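Long-range contact in octopine dehydrogenase (Pecten maximus, PDB 3C7A), which catalyses the NADH-dependent reductive condensation of L-arginine with pyruvate to D-octopine, preferring arginine for its positively charged guanidinium group: residues Tyr276-Ile287 with Asp292-Tyr303. Numbering follows the deposited sequence.
Sequences YQWYLEYYHEDI and DLYHAITTNKSY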
loop_
_atom_site.group_PDB
_atom_site.type_symbol
_atom_site.label_atom_id
_atom_site.label_comp_id
_atom_site.label_asym_id
_atom_site.label_seq_id
_atom_site.Cartn_x
_atom_site.Cartn_y
_atom_site.Cartn_z
ATOM N N TYR A 276 14.549 -10.489 10.016
ATOM C CA TYR A 276 16.006 -10.378 10.172
ATOM C C TYR A 276 16.738 -10.732 8.873
ATOM O O TYR A 276 17.733 -10.094 8.521
ATOM C CB TYR A 276 16.490 -11.255 11.338
ATOM C CG TYR A 276 18.000 -11.323 11.524
ATOM C CD1 TYR A 276 18.711 -10.247 12.059
ATOM C CD2 TYR A 276 18.710 -12.477 11.185
ATOM C CE1 TYR A 276 20.096 -10.312 12.239
ATOM C CE2 TYR A 276 20.093 -12.553 11.361
ATOM C CZ TYR A 276 20.779 -11.468 11.889
ATOM O OH TYR A 276 22.144 -11.542 12.062
ATOM N N GLN A 277 16.231 -11.746 8.169
ATOM C CA GLN A 277 16.753 -12.148 6.860
ATOM C C GLN A 277 16.545 -11.049 5.812
ATOM O O GLN A 277 17.414 -10.822 4.966
ATOM C CB GLN A 277 16.098 -13.459 6.400
ATOM C CG GLN A 277 16.752 -14.106 5.177
ATOM C CD GLN A 277 15.999 -15.329 4.666
ATOM O OE1 GLN A 277 15.495 -16.138 5.447
ATOM N NE2 GLN A 277 15.932 -15.472 3.346
ATOM N N TRP A 278 15.398 -10.370 5.887
ATOM C CA TRP A 278 15.054 -9.277 4.970
ATOM C C TRP A 278 15.994 -8.072 5.095
ATOM O O TRP A 278 16.412 -7.504 4.084
ATOM C CB TRP A 278 13.592 -8.844 5.167
ATOM C CG TRP A 278 13.147 -7.737 4.243
ATOM C CD1 TRP A 278 12.733 -7.867 2.948
ATOM C CD2 TRP A 278 13.075 -6.336 4.546
ATOM N NE1 TRP A 278 12.410 -6.638 2.425
ATOM C CE2 TRP A 278 12.610 -5.680 3.385
ATOM C CE3 TRP A 278 13.359 -5.570 5.687
ATOM C CZ2 TRP A 278 12.421 -4.293 3.328
ATOM C CZ3 TRP A 278 13.171 -4.190 5.631
ATOM C CH2 TRP A 278 12.707 -3.568 4.458
ATOM N N TYR A 279 16.321 -7.694 6.332
ATOM C CA TYR A 279 17.200 -6.550 6.603
ATOM C C TYR A 279 18.617 -6.715 6.046
ATOM O O TYR A 279 19.184 -5.768 5.495
ATOM C CB TYR A 279 17.260 -6.248 8.107
ATOM C CG TYR A 279 16.264 -5.205 8.572
ATOM C CD1 TYR A 279 16.546 -3.842 8.454
ATOM C CD2 TYR A 279 15.044 -5.577 9.136
ATOM C CE1 TYR A 279 15.635 -2.876 8.881
ATOM C CE2 TYR A 279 14.124 -4.618 9.567
ATOM C CZ TYR A 279 14.427 -3.271 9.436
ATOM O OH TYR A 279 13.525 -2.320 9.860
ATOM N N LEU A 280 19.179 -7.914 6.187
ATOM C CA LEU A 280 20.546 -8.190 5.735
ATOM C C LEU A 280 20.673 -8.306 4.212
ATOM O O LEU A 280 21.739 -8.034 3.655
ATOM C CB LEU A 280 21.110 -9.440 6.425
ATOM C CG LEU A 280 21.860 -9.262 7.753
ATOM C CD1 LEU A 280 20.945 -8.810 8.894
ATOM C CD2 LEU A 280 22.578 -10.552 8.132
ATOM N N GLU A 281 19.588 -8.701 3.550
ATOM C CA GLU A 281 19.571 -8.840 2.092
ATOM C C GLU A 281 19.489 -7.504 1.341
ATOM O O GLU A 281 19.986 -7.399 0.215
ATOM C CB GLU A 281 18.415 -9.748 1.647
ATOM C CG GLU A 281 18.655 -11.249 1.839
ATOM C CD GLU A 281 17.460 -12.113 1.431
ATOM O OE1 GLU A 281 16.380 -11.560 1.123
ATOM O OE2 GLU A 281 17.601 -13.355 1.422
ATOM N N TYR A 282 18.883 -6.492 1.968
ATOM C CA TYR A 282 18.570 -5.216 1.307
ATOM C C TYR A 282 19.364 -4.016 1.843
ATOM O O TYR A 282 19.627 -3.058 1.111
ATOM C CB TYR A 282 17.059 -4.941 1.400
ATOM C CG TYR A 282 16.597 -3.633 0.782
ATOM C CD1 TYR A 282 16.437 -3.508 -0.600
ATOM C CD2 TYR A 282 16.306 -2.527 1.580
ATOM C CE1 TYR A 282 16.009 -2.309 -1.169
ATOM C CE2 TYR A 282 15.878 -1.324 1.022
ATOM C CZ TYR A 282 15.731 -1.223 -0.352
ATOM O OH TYR A 282 15.308 -0.037 -0.907
ATOM N N TYR A 283 19.726 -4.059 3.125
ATOM C CA TYR A 283 20.430 -2.935 3.762
ATOM C C TYR A 283 21.907 -3.197 4.100
ATOM O O TYR A 283 22.489 -2.486 4.925
ATOM C CB TYR A 283 19.687 -2.477 5.027
ATOM C CG TYR A 283 18.497 -1.566 4.786
ATOM C CD1 TYR A 283 18.667 -0.285 4.255
ATOM C CD2 TYR A 283 17.206 -1.975 5.116
ATOM C CE1 TYR A 283 17.579 0.558 4.042
ATOM C CE2 TYR A 283 16.109 -1.139 4.910
ATOM C CZ TYR A 283 16.304 0.124 4.372
ATOM O OH TYR A 283 15.224 0.954 4.164
ATOM N N HIS A 284 22.514 -4.191 3.452
ATOM C CA HIS A 284 23.875 -4.636 3.796
ATOM C C HIS A 284 24.963 -3.553 3.716
ATOM O O HIS A 284 25.894 -3.547 4.526
ATOM C CB HIS A 284 24.279 -5.865 2.970
ATOM C CG HIS A 284 24.296 -5.628 1.491
ATOM N ND1 HIS A 284 25.381 -5.084 0.836
ATOM C CD2 HIS A 284 23.363 -5.866 0.539
ATOM C CE1 HIS A 284 25.112 -4.993 -0.455
ATOM N NE2 HIS A 284 23.895 -5.463 -0.662
ATOM N N GLU A 285 24.838 -2.642 2.752
ATOM C CA GLU A 285 25.842 -1.596 2.536
ATOM C C GLU A 285 25.770 -0.458 3.565
ATOM O O GLU A 285 26.731 0.301 3.723
ATOM C CB GLU A 285 25.741 -1.038 1.109
ATOM C CG GLU A 285 27.049 -0.447 0.576
ATOM C CD GLU A 285 26.908 0.211 -0.791
ATOM O OE1 GLU A 285 26.035 -0.206 -1.585
ATOM O OE2 GLU A 285 27.688 1.148 -1.075
ATOM N N ASP A 286 24.639 -0.354 4.266
ATOM C CA ASP A 286 24.402 0.736 5.221
ATOM C C ASP A 286 24.558 0.339 6.697
ATOM O O ASP A 286 24.647 1.210 7.566
ATOM C CB ASP A 286 23.019 1.358 4.988
ATOM C CG ASP A 286 22.914 2.078 3.650
ATOM O OD1 ASP A 286 23.785 2.921 3.345
ATOM O OD2 ASP A 286 21.947 1.808 2.906
ATOM N N ILE A 287 24.591 -0.964 6.973
ATOM C CA ILE A 287 24.671 -1.474 8.349
ATOM C C ILE A 287 26.123 -1.611 8.829
ATOM O O ILE A 287 26.975 -2.141 8.111
ATOM C CB ILE A 287 23.913 -2.827 8.501
ATOM C CG1 ILE A 287 22.412 -2.629 8.249
ATOM C CG2 ILE A 287 24.143 -3.439 9.886
ATOM C CD1 ILE A 287 21.646 -3.912 7.957
ATOM N N ASP A 292 22.920 -9.281 15.410
ATOM C CA ASP A 292 21.515 -9.532 15.780
ATOM C C ASP A 292 20.569 -8.422 15.291
ATOM O O ASP A 292 21.020 -7.430 14.710
ATOM C CB ASP A 292 21.348 -9.805 17.290
ATOM C CG ASP A 292 21.826 -8.652 18.171
ATOM O OD1 ASP A 292 21.743 -7.475 17.757
ATOM O OD2 ASP A 292 22.274 -8.932 19.302
ATOM N N LEU A 293 19.266 -8.599 15.522
ATOM C CA LEU A 293 18.242 -7.659 15.039
ATOM C C LEU A 293 18.307 -6.281 15.711
ATOM O O LEU A 293 18.040 -5.263 15.066
ATOM C CB LEU A 293 16.835 -8.266 15.179
ATOM C CG LEU A 293 15.628 -7.527 14.578
ATOM C CD1 LEU A 293 15.716 -7.410 13.053
ATOM C CD2 LEU A 293 14.326 -8.205 14.984
ATOM N N TYR A 294 18.658 -6.258 16.996
ATOM C CA TYR A 294 18.806 -5.008 17.750
ATOM C C TYR A 294 19.910 -4.116 17.173
ATOM O O TYR A 294 19.720 -2.907 17.020
ATOM C CB TYR A 294 19.056 -5.295 19.241
ATOM C CG TYR A 294 19.393 -4.070 20.075
ATOM C CD1 TYR A 294 18.388 -3.244 20.582
ATOM C CD2 TYR A 294 20.721 -3.743 20.361
ATOM C CE1 TYR A 294 18.696 -2.117 21.348
ATOM C CE2 TYR A 294 21.040 -2.621 21.124
ATOM C CZ TYR A 294 20.025 -1.813 21.615
ATOM O OH TYR A 294 20.343 -0.707 22.368
ATOM N N HIS A 295 21.053 -4.720 16.855
ATOM C CA HIS A 295 22.199 -3.993 16.306
ATOM C C HIS A 295 22.022 -3.610 14.834
ATOM O O HIS A 295 22.555 -2.592 14.390
ATOM C CB HIS A 295 23.491 -4.794 16.497
ATOM C CG HIS A 295 23.993 -4.805 17.908
ATOM N ND1 HIS A 295 23.654 -5.789 18.813
ATOM C CD2 HIS A 295 24.806 -3.949 18.572
ATOM C CE1 HIS A 295 24.237 -5.540 19.971
ATOM N NE2 HIS A 295 24.944 -4.429 19.852
ATOM N N ALA A 296 21.273 -4.422 14.090
ATOM C CA ALA A 296 21.024 -4.179 12.664
ATOM C C ALA A 296 20.165 -2.935 12.406
ATOM O O ALA A 296 20.382 -2.219 11.425
ATOM C CB ALA A 296 20.396 -5.409 12.013
ATOM N N ILE A 297 19.197 -2.690 13.288
ATOM C CA ILE A 297 18.301 -1.534 13.171
ATOM C C ILE A 297 18.951 -0.253 13.715
ATOM O O ILE A 297 18.899 0.794 13.064
ATOM C CB ILE A 297 16.919 -1.795 13.853
ATOM C CG1 ILE A 297 16.193 -2.960 13.167
ATOM C CG2 ILE A 297 16.045 -0.535 13.831
ATOM C CD1 ILE A 297 14.972 -3.480 13.916
ATOM N N THR A 298 19.568 -0.346 14.893
ATOM C CA THR A 298 20.155 0.825 15.562
ATOM C C THR A 298 21.384 1.404 14.856
ATOM O O THR A 298 21.653 2.602 14.974
ATOM C CB THR A 298 20.496 0.547 17.054
ATOM O OG1 THR A 298 21.278 -0.649 17.165
ATOM C CG2 THR A 298 19.224 0.402 17.885
ATOM N N THR A 299 22.118 0.566 14.124
ATOM C CA THR A 299 23.325 1.015 13.412
ATOM C C THR A 299 23.126 1.177 11.896
ATOM O O THR A 299 24.100 1.216 11.139
ATOM C CB THR A 299 24.560 0.108 13.703
ATOM O OG1 THR A 299 24.358 -1.194 13.140
ATOM C CG2 THR A 299 24.816 -0.013 15.204
ATOM N N ASN A 300 21.869 1.279 11.466
ATOM C CA ASN A 300 21.533 1.523 10.059
ATOM C C ASN A 300 21.714 3.001 9.700
ATOM O O ASN A 300 21.080 3.874 10.299
ATOM C CB ASN A 300 20.097 1.063 9.763
ATOM C CG ASN A 300 19.762 1.048 8.267
ATOM O OD1 ASN A 300 20.537 1.509 7.427
ATOM N ND2 ASN A 300 18.591 0.513 7.938
ATOM N N LYS A 301 22.577 3.264 8.718
ATOM C CA LYS A 301 22.925 4.631 8.307
ATOM C C LYS A 301 21.780 5.405 7.647
ATOM O O LYS A 301 21.748 6.637 7.706
ATOM C CB LYS A 301 24.144 4.625 7.376
ATOM C CG LYS A 301 25.478 4.470 8.090
ATOM C CD LYS A 301 26.641 4.563 7.112
ATOM C CE LYS A 301 27.980 4.493 7.833
ATOM N NZ LYS A 301 29.127 4.700 6.902
ATOM N N SER A 302 20.849 4.687 7.022
ATOM C CA SER A 302 19.717 5.315 6.333
ATOM C C SER A 302 18.663 5.902 7.283
ATOM O O SER A 302 17.832 6.712 6.866
ATOM C CB SER A 302 19.070 4.338 5.344
ATOM O OG SER A 302 18.554 3.199 6.012
ATOM N N TYR A 303 18.706 5.499 8.553
ATOM C CA TYR A 303 17.774 6.001 9.568
ATOM C C TYR A 303 18.334 7.185 10.375
ATOM O O TYR A 303 17.816 7.515 11.447
ATOM C CB TYR A 303 17.355 4.874 10.526
ATOM C CG TYR A 303 16.531 3.754 9.913
ATOM C CD1 TYR A 303 15.610 4.003 8.890
ATOM C CD2 TYR A 303 16.647 2.446 10.386
ATOM C CE1 TYR A 303 14.848 2.974 8.339
ATOM C CE2 TYR A 303 15.887 1.410 9.846
ATOM C CZ TYR A 303 14.991 1.682 8.822
ATOM O OH TYR A 303 14.238 0.662 8.287
#
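N300 ND2 stands 3.7 Å above the plane of the Y283 ring, over its centre, the amide steeply inclined to that face with the two planes 68° apart. With CG anti to the backbone N (chi1 -170°), N300 reaches back across to Y283, and its other branch, OD1, comes 3.5 Å from D286 CB. Beside it, S302 OG approaches Y283 CE1 at 3.4 Å. The two backbones meet at a single bridge between I287 and N300, flanked by one hydrogen bond, K301 N to D286 O (3.1 Å), whose donor stands above the carbonyl plane, off the lone pairs. Further along, I297 CG1 packs over one face of the Y279 ring, offset toward its rim. Y279 OH and Y303 OH share a weak 3.4 Å hydrogen bond; the Y303 side chain lies about 8 Å from that of the active-site H212. Near the helix starts, Y276 CE1 touches D292 C at 3.6 Å; its OH bonds to D290 O.

In the second shell, S302 N and S302 OG both donate to N300 OD1 from the same face of its plane, the first closing an Asx turn, consistent with a fixed rotation of the amide, ND2 toward the ring. Replacing N300 by alanine is likely to leave both S302 donors without their shared acceptor and that face of Y283 without its amide. D292 OD1 caps helix 293-298 through H295 N.

Between helix segments 276-282 and 293-298, inclined at 41°, and the turns that follow them, cohesion thus rests mainly on van der Waals packing and uncharged polar groups, the charged ends of D286 and K301 not meeting.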